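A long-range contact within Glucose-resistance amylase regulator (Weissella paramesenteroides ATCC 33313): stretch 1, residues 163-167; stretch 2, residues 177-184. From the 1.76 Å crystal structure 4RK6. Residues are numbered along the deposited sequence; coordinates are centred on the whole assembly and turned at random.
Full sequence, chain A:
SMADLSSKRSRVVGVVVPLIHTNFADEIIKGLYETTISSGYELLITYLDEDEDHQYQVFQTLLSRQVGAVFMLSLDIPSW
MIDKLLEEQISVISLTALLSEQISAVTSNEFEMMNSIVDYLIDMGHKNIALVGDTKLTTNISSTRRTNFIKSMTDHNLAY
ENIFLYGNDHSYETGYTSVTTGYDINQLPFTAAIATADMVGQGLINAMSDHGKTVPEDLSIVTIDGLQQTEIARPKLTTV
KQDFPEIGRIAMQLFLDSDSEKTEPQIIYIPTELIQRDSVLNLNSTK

Stretch 1 (163-167) IFLYG
Stretch 2 (177-184) TSVTTGYD

Two tyrosines, one from each stretch, carry the contact between strand 163-166 and the second stretch, 177-184. The phenol of Tyr 183 donates a hydrogen bond to the strand backbone, from Tyr 183 OH to Leu 165 O at 3.1 Å; the carbonyl oxygen lies at the edge of the Tyr 183 ring, near its plane. Tyr 166 reaches to the helix, and its OH is hydrogen-bonded to Thr 177 OG1 at 3.0 Å. A water extends this polar end, 2.7 Å from Tyr 166 OH and 2.7 Å from Thr 181 OG1, bridging two hydroxyls that are themselves 4.3 Å apart.

The strand is extended, with phi/psi running from -108/121 at Ile 163 through -125/145 and -132/143 to -155/132 at Tyr 166, and the chain leaves it at Gly 167 with 117/157, a conformation that would jam a CB against the preceding carbonyl oxygen. The helix begins before Thr 177 and includes a wider pi-type turn at 178-182, with phi/psi of -73/-26 at Thr 177, -54/-47 at Ser 178, -98/3 at Val 179, -110/-54 at Thr 180, -105/-19 at Thr 181 and -80/-38 at Gly 182. Thr 177 O receives Gly 182 N at 3.0 Å, Thr 181 N at 2.9 Å and Thr 180 N at 3.2 Å. Strand and helix axes run nearly perpendicular, at 95°, and approach to 9.7 Å. The nearest CA atoms across the stretches are those of Tyr 166 and Ser 178, 6.1 Å apart.

The CA-to-CB bond of Tyr 166 (chi1 t, chi2 -85°) points toward the helix, and the residue lays one ring face over Ser 178, whose CA sits 3.5 Å from the ring centroid and 16° off the normal, a CH-pi contact; Ser 178 CB (chi1 p) comes within 3.3 Å of Tyr 166 CD1. Gly 182 CA lies 3.5 Å from Tyr 166 CE2, and an ideal CB there would fall 2.5 Å from that same CE2 atom, so the absence of a side chain makes room for the ring. Thr 177 and Thr 181 both have chi1 p.

Tyr 183 adopts phi/psi -135/171 with chi1 m and chi2 -87°. Its CA-to-CB bond points sideways, yet the end of the side chain comes nearer the strand. There Tyr 183 CE2 packs 4.1 Å from Tyr 166 CB, and Tyr 183 CE1 lies 4.0 Å from Phe 164 CD2. The CA-to-CB bond of Phe 164 (chi1 m, chi2 80°) also points toward the second stretch, whereas that of Leu 165, between Phe 164 and Tyr 166 in sequence, points away (chi1 m, chi2 t), and the residue offers its carbonyl to Tyr 183. The surface buried between the stretches, both sides summed, is 306 Å².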

# COMPACT_ATOMS: atom_id res chain seq x y z
N ILE A 163 -14.44 14.95 25.21
CA ILE A 163 -13.21 14.42 24.59
C ILE A 163 -13.19 12.91 24.75
O ILE A 163 -13.26 12.41 25.87
CB ILE A 163 -11.96 15.04 25.26
CG1 ILE A 163 -11.88 16.53 24.92
CG2 ILE A 163 -10.70 14.29 24.85
CD1 ILE A 163 -10.88 17.29 25.75
N PHE A 164 -13.14 12.19 23.63
CA PHE A 164 -13.11 10.72 23.66
C PHE A 164 -11.91 10.19 22.90
O PHE A 164 -11.49 10.78 21.93
CB PHE A 164 -14.41 10.16 23.06
CG PHE A 164 -15.64 10.62 23.77
CD1 PHE A 164 -16.18 11.88 23.51
CD2 PHE A 164 -16.24 9.82 24.73
CE1 PHE A 164 -17.31 12.32 24.18
CE2 PHE A 164 -17.37 10.25 25.40
CZ PHE A 164 -17.90 11.50 25.13
N LEU A 165 -11.34 9.08 23.37
CA LEU A 165 -10.14 8.50 22.79
C LEU A 165 -10.33 7.01 22.58
O LEU A 165 -10.94 6.34 23.40
CB LEU A 165 -8.95 8.67 23.73
CG LEU A 165 -8.58 10.09 24.12
CD1 LEU A 165 -7.54 10.09 25.23
CD2 LEU A 165 -8.08 10.86 22.91
N TYR A 166 -9.79 6.47 21.49
CA TYR A 166 -9.70 5.02 21.35
C TYR A 166 -8.58 4.59 20.45
O TYR A 166 -8.46 5.10 19.34
CB TYR A 166 -10.99 4.42 20.78
CG TYR A 166 -10.96 2.91 20.68
CD1 TYR A 166 -10.40 2.27 19.58
CD2 TYR A 166 -11.43 2.11 21.74
CE1 TYR A 166 -10.34 0.89 19.50
CE2 TYR A 166 -11.39 0.72 21.66
CZ TYR A 166 -10.84 0.13 20.53
OH TYR A 166 -10.77 -1.23 20.39
N GLY A 167 -7.80 3.62 20.91
CA GLY A 167 -6.94 2.85 20.02
C GLY A 167 -5.45 2.96 20.25
O GLY A 167 -4.95 3.94 20.82
N THR A 177 -13.10 -1.63 15.41
CA THR A 177 -13.37 -2.03 16.80
C THR A 177 -13.75 -0.87 17.70
O THR A 177 -14.44 -1.07 18.71
CB THR A 177 -12.21 -2.84 17.44
OG1 THR A 177 -11.00 -2.06 17.53
CG2 THR A 177 -11.94 -4.10 16.66
N SER A 178 -13.30 0.34 17.37
CA SER A 178 -13.54 1.48 18.24
C SER A 178 -15.03 1.64 18.55
O SER A 178 -15.42 1.86 19.69
CB SER A 178 -12.99 2.78 17.63
OG SER A 178 -13.68 3.13 16.44
N VAL A 179 -15.86 1.56 17.52
CA VAL A 179 -17.29 1.85 17.68
C VAL A 179 -18.15 0.61 17.85
O VAL A 179 -19.36 0.72 17.95
CB VAL A 179 -17.84 2.68 16.49
CG1 VAL A 179 -17.26 4.08 16.54
CG2 VAL A 179 -17.53 2.01 15.16
N THR A 180 -17.52 -0.56 17.89
CA THR A 180 -18.24 -1.81 18.13
C THR A 180 -17.90 -2.37 19.51
O THR A 180 -18.80 -2.63 20.30
CB THR A 180 -17.93 -2.84 17.03
OG1 THR A 180 -16.52 -2.97 16.87
CG2 THR A 180 -18.52 -2.39 15.71
N THR A 181 -16.63 -2.54 19.84
CA THR A 181 -16.29 -3.06 21.15
C THR A 181 -15.76 -1.98 22.10
O THR A 181 -15.79 -2.15 23.30
CB THR A 181 -15.32 -4.25 21.02
OG1 THR A 181 -14.15 -3.82 20.34
CG2 THR A 181 -15.97 -5.38 20.23
N GLY A 182 -15.30 -0.85 21.56
CA GLY A 182 -14.80 0.25 22.38
C GLY A 182 -15.89 1.13 22.97
O GLY A 182 -15.76 1.65 24.10
N TYR A 183 -16.93 1.35 22.17
CA TYR A 183 -18.12 2.10 22.56
C TYR A 183 -19.35 1.34 22.11
O TYR A 183 -19.26 0.36 21.38
CB TYR A 183 -18.11 3.51 21.95
CG TYR A 183 -16.99 4.36 22.50
CD1 TYR A 183 -17.17 5.10 23.67
CD2 TYR A 183 -15.76 4.43 21.85
CE1 TYR A 183 -16.14 5.86 24.19
CE2 TYR A 183 -14.73 5.20 22.37
CZ TYR A 183 -14.93 5.91 23.54
OH TYR A 183 -13.92 6.68 24.06
N ASP A 184 -20.51 1.80 22.56
CA ASP A 184 -21.80 1.22 22.21
C ASP A 184 -22.25 1.83 20.90
O ASP A 184 -22.57 3.03 20.84
CB ASP A 184 -22.79 1.55 23.34
CG ASP A 184 -24.20 1.09 23.05
OD1 ASP A 184 -24.48 0.44 22.02
OD2 ASP A 184 -25.06 1.42 23.90
O HOH W 1 -12.36 -2.72 21.98